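Local coordinates for protein sulfide-quinone reductase (Aquifex aeolicus, PDB 3HYW) that oxidises hydrogen sulfide with a quinone as electron acceptor, using FAD as cofactor and building up polysulfur that is probably released typically as cyclooctasulfur, at residues L167-E170 / L171-G175; D208-E212 / R213-W217. One frame throughout, in Å; residues are numbered along the deposited sequence.

Interaction 1 of 2, residues L167-E170 / L171-G175; sequences LHYE and LKKRG
Glu170 OE2 takes the N-H of Arg174 NE, four residues further on, at 2.8 Å in a salt bridge, through its anti lone pair, and also accepts a weak bond from water 2, which accepts from Arg174 NH2. The carboxylate oxygen approaches the guanidinium edge from 22° out of its plane, and the two flat groups are turned 54° apart. The glutamate reaches that far by a bend at chi2 (70°), while its other oxygen, OE1, is held by Trp52 NE1. A glutamine here would probably leave the Arg174 guanidinium without its counter-charge and freer to turn. On another side His168 and Lys172 run alongside each other, with Lys172 CD 3.9 Å from His168 NE2; water 1 joins that nitrogen to Lys172 NZ, and His168 ND1 binds Arg177. Leu171 CD1 rests 3.9 Å from Leu167 CG. Backbone i to i+4 bonds run through this last turn to Arg174 N on Glu170 O (2.9 Å), and Gly175, with positive phi, is the C-prime residue of the closing Schellman motif. Tyr140 of helix 126-141 makes a cation-pi contact with Arg174, and Leu167 and Leu171 face strands 146-150 and 182-185 respectively.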
# COMPACT_ATOMS: atom_id res chain seq x y z
N LEU A 167 -4.93 -15.11 -19.05
CA LEU A 167 -4.25 -14.79 -20.30
C LEU A 167 -2.76 -14.56 -20.07
O LEU A 167 -1.94 -15.08 -20.82
CB LEU A 167 -4.91 -13.58 -20.98
CG LEU A 167 -4.38 -13.17 -22.36
CD1 LEU A 167 -4.39 -14.35 -23.35
CD2 LEU A 167 -5.16 -11.99 -22.91
N HIS A 168 -2.41 -13.79 -19.04
CA HIS A 168 -1.01 -13.64 -18.61
C HIS A 168 -0.33 -15.01 -18.42
O HIS A 168 0.79 -15.23 -18.91
CB HIS A 168 -0.91 -12.82 -17.32
CG HIS A 168 0.42 -12.92 -16.65
ND1 HIS A 168 1.53 -12.21 -17.07
CD2 HIS A 168 0.84 -13.67 -15.59
CE1 HIS A 168 2.56 -12.51 -16.30
NE2 HIS A 168 2.17 -13.40 -15.40
N TYR A 169 -1.01 -15.90 -17.71
CA TYR A 169 -0.52 -17.25 -17.46
C TYR A 169 -0.27 -17.99 -18.78
O TYR A 169 0.81 -18.56 -18.98
CB TYR A 169 -1.51 -18.03 -16.58
CG TYR A 169 -1.18 -19.50 -16.42
CD1 TYR A 169 -0.27 -19.93 -15.45
CD2 TYR A 169 -1.77 -20.46 -17.24
CE1 TYR A 169 0.04 -21.28 -15.30
CE2 TYR A 169 -1.46 -21.82 -17.09
CZ TYR A 169 -0.56 -22.22 -16.12
OH TYR A 169 -0.26 -23.55 -15.98
N GLU A 170 -1.26 -17.96 -19.67
CA GLU A 170 -1.16 -18.61 -20.98
C GLU A 170 -0.01 -18.07 -21.82
O GLU A 170 0.73 -18.84 -22.43
CB GLU A 170 -2.49 -18.47 -21.74
CG GLU A 170 -2.52 -19.11 -23.13
CD GLU A 170 -2.49 -20.64 -23.11
OE1 GLU A 170 -2.99 -21.25 -22.14
OE2 GLU A 170 -1.98 -21.22 -24.09
N LEU A 171 0.14 -16.74 -21.84
CA LEU A 171 1.20 -16.10 -22.61
C LEU A 171 2.58 -16.47 -22.07
O LEU A 171 3.51 -16.69 -22.85
CB LEU A 171 1.01 -14.57 -22.64
CG LEU A 171 -0.28 -14.05 -23.30
CD1 LEU A 171 -0.54 -12.59 -22.96
CD2 LEU A 171 -0.25 -14.25 -24.81
N LYS A 172 2.69 -16.56 -20.75
CA LYS A 172 3.93 -17.00 -20.10
C LYS A 172 4.21 -18.48 -20.37
O LYS A 172 5.37 -18.89 -20.48
CB LYS A 172 3.84 -16.73 -18.59
CG LYS A 172 5.18 -16.52 -17.91
CD LYS A 172 4.99 -15.92 -16.52
CE LYS A 172 6.23 -16.16 -15.67
NZ LYS A 172 6.16 -15.43 -14.36
N LYS A 173 3.15 -19.27 -20.50
CA LYS A 173 3.24 -20.68 -20.88
C LYS A 173 3.79 -20.80 -22.31
O LYS A 173 4.66 -21.63 -22.59
CB LYS A 173 1.85 -21.34 -20.76
CG LYS A 173 1.80 -22.83 -21.06
CD LYS A 173 0.40 -23.40 -20.80
CE LYS A 173 0.25 -24.81 -21.35
NZ LYS A 173 1.37 -25.72 -20.95
N ARG A 174 3.30 -19.94 -23.20
CA ARG A 174 3.72 -19.91 -24.60
C ARG A 174 5.05 -19.17 -24.79
O ARG A 174 5.60 -19.14 -25.90
CB ARG A 174 2.61 -19.29 -25.46
CG ARG A 174 1.36 -20.15 -25.59
CD ARG A 174 0.22 -19.39 -26.25
NE ARG A 174 -0.95 -20.24 -26.48
CZ ARG A 174 -1.21 -20.89 -27.62
NH1 ARG A 174 -0.39 -20.79 -28.65
NH2 ARG A 174 -2.30 -21.63 -27.71
N GLY A 175 5.55 -18.57 -23.71
CA GLY A 175 6.82 -17.83 -23.73
C GLY A 175 6.78 -16.56 -24.56
O GLY A 175 7.81 -16.13 -25.08
O HOH W 1 3.22 -14.88 -13.28
O HOH W 2 -4.31 -22.32 -25.60

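Interaction 2 of 2, residues D208-E212 / R213-W217; sequences DLFAE and RNIDW
Phe210 and Ile215 make the main apolar contact. Methyl CG2 of Ile215 sits over the centre of one face of the phenyl ring, a CH-pi contact 4.0 Å from the centroid and 12° off the normal, and Ile215 CB packs against Phe210 CG. Trp217 comes at the edge of the same ring, its CD1 3.9 Å from Phe210 CD2; the phenyl and the five-membered ring lie oblique, with planes 53° apart. Trp217 holds its CG between backbone N and carbonyl carbon (chi1 55°), which puts CD1 of the indole beside Phe210. Phe184 of strand 182-185 adds an edge-to-face contact to the phenylalanine. Packing also covers the guanidinium of Arg213: Leu209 CD1 lies over the centre of one face, 3.4 Å from CZ, while Glu212 CB stands at the edge. Among the backbone bonds, Ile215 N to Phe210 O is short at 2.7 Å, whereas Asn214 N to Ala211 O is weak at 3.3 Å. Together they form a Schellman motif with Asn214, at positive phi, as C-prime residue; it ends helix 202-212 and turns the chain into strand 216-218, the last step of a beta-alpha-beta unit begun by strand 182-185. Of the ionic contacts, the Glu212 OE1 to Arg213 NH1 salt bridge is long, 3.9 Å, and Asp354 offers NH2 a second, weak ion pair.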
# COMPACT_ATOMS: atom_id res chain seq x y z
N ASP A 208 -0.93 -5.37 -5.97
CA ASP A 208 0.36 -6.05 -5.83
C ASP A 208 0.49 -7.16 -6.86
O ASP A 208 1.57 -7.40 -7.40
CB ASP A 208 0.54 -6.65 -4.43
CG ASP A 208 0.86 -5.61 -3.39
OD1 ASP A 208 0.87 -4.40 -3.71
OD2 ASP A 208 1.13 -6.01 -2.24
N LEU A 209 -0.62 -7.83 -7.12
CA LEU A 209 -0.70 -8.93 -8.07
C LEU A 209 -0.49 -8.46 -9.51
O LEU A 209 0.23 -9.10 -10.27
CB LEU A 209 -2.06 -9.62 -7.93
CG LEU A 209 -2.36 -10.88 -8.72
CD1 LEU A 209 -1.59 -12.07 -8.16
CD2 LEU A 209 -3.86 -11.13 -8.67
N PHE A 210 -1.14 -7.36 -9.88
CA PHE A 210 -0.95 -6.76 -11.21
C PHE A 210 0.49 -6.28 -11.38
O PHE A 210 1.09 -6.46 -12.44
CB PHE A 210 -1.95 -5.62 -11.45
CG PHE A 210 -3.30 -6.07 -11.97
CD1 PHE A 210 -3.69 -7.41 -11.93
CD2 PHE A 210 -4.20 -5.14 -12.51
CE1 PHE A 210 -4.92 -7.82 -12.40
CE2 PHE A 210 -5.45 -5.55 -12.98
CZ PHE A 210 -5.80 -6.89 -12.93
N ALA A 211 1.04 -5.68 -10.32
CA ALA A 211 2.43 -5.23 -10.31
C ALA A 211 3.42 -6.40 -10.46
O ALA A 211 4.35 -6.32 -11.26
CB ALA A 211 2.74 -4.43 -9.05
N GLU A 212 3.20 -7.48 -9.71
CA GLU A 212 4.07 -8.66 -9.77
C GLU A 212 4.05 -9.33 -11.14
O GLU A 212 5.03 -9.95 -11.54
CB GLU A 212 3.69 -9.68 -8.68
CG GLU A 212 4.20 -9.32 -7.28
CD GLU A 212 3.21 -9.65 -6.17
OE1 GLU A 212 2.30 -10.49 -6.38
OE2 GLU A 212 3.33 -9.06 -5.07
N ARG A 213 2.94 -9.19 -11.87
CA ARG A 213 2.78 -9.85 -13.16
C ARG A 213 2.80 -8.87 -14.34
O ARG A 213 2.45 -9.24 -15.46
CB ARG A 213 1.50 -10.67 -13.18
CG ARG A 213 1.58 -11.93 -12.35
CD ARG A 213 0.21 -12.24 -11.76
NE ARG A 213 0.15 -13.51 -11.02
CZ ARG A 213 0.82 -13.79 -9.91
NH1 ARG A 213 1.66 -12.91 -9.36
NH2 ARG A 213 0.65 -14.98 -9.34
N ASN A 214 3.19 -7.63 -14.06
CA ASN A 214 3.33 -6.59 -15.08
C ASN A 214 2.03 -6.34 -15.87
O ASN A 214 2.03 -6.32 -17.11
CB ASN A 214 4.52 -6.89 -16.00
CG ASN A 214 5.03 -5.66 -16.72
OD1 ASN A 214 4.99 -4.55 -16.20
ND2 ASN A 214 5.53 -5.86 -17.92
N ILE A 215 0.94 -6.16 -15.15
CA ILE A 215 -0.33 -5.77 -15.76
C ILE A 215 -0.57 -4.32 -15.41
O ILE A 215 -0.83 -3.99 -14.25
CB ILE A 215 -1.52 -6.62 -15.24
CG1 ILE A 215 -1.21 -8.12 -15.29
CG2 ILE A 215 -2.82 -6.24 -15.99
CD1 ILE A 215 -1.06 -8.69 -16.68
N ASP A 216 -0.48 -3.46 -16.42
CA ASP A 216 -0.73 -2.04 -16.23
C ASP A 216 -2.22 -1.82 -16.07
O ASP A 216 -3.03 -2.64 -16.51
CB ASP A 216 -0.18 -1.25 -17.42
CG ASP A 216 1.33 -1.29 -17.50
OD1 ASP A 216 1.99 -0.99 -16.48
OD2 ASP A 216 1.86 -1.63 -18.58
N TRP A 217 -2.59 -0.72 -15.42
CA TRP A 217 -4.01 -0.51 -15.15
C TRP A 217 -4.40 0.95 -15.04
O TRP A 217 -3.59 1.81 -14.70
CB TRP A 217 -4.46 -1.27 -13.91
CG TRP A 217 -3.67 -0.98 -12.68
CD1 TRP A 217 -2.55 -1.64 -12.25
CD2 TRP A 217 -3.93 0.05 -11.72
NE1 TRP A 217 -2.11 -1.09 -11.07
CE2 TRP A 217 -2.94 -0.05 -10.72
CE3 TRP A 217 -4.92 1.04 -11.60
CZ2 TRP A 217 -2.89 0.80 -9.62
CZ3 TRP A 217 -4.87 1.89 -10.50
CH2 TRP A 217 -3.86 1.77 -9.53

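Interaction 1 and interaction 2 are two successive helix ends, both closed by Schellman motifs, with centres 14 Å apart. They touch directly: His168 CE1 packs 3.4 Å from Arg213 O, and His168 CB lies 4.2 Å from Ile215 CD1. Arg177 ties them further, since the arginine that holds the histidine of interaction 1 also bonds Asn214 O of interaction 2 through NH2. Both also reach a second subunit, Lys172 against Glu368 of that chain and Asp208 in a salt bridge with its Arg204. Neither lies at the redox centre: the side chain of Leu167 is about 14 Å from FAD and that of Leu209 about 10 Å from the bound octathiocane.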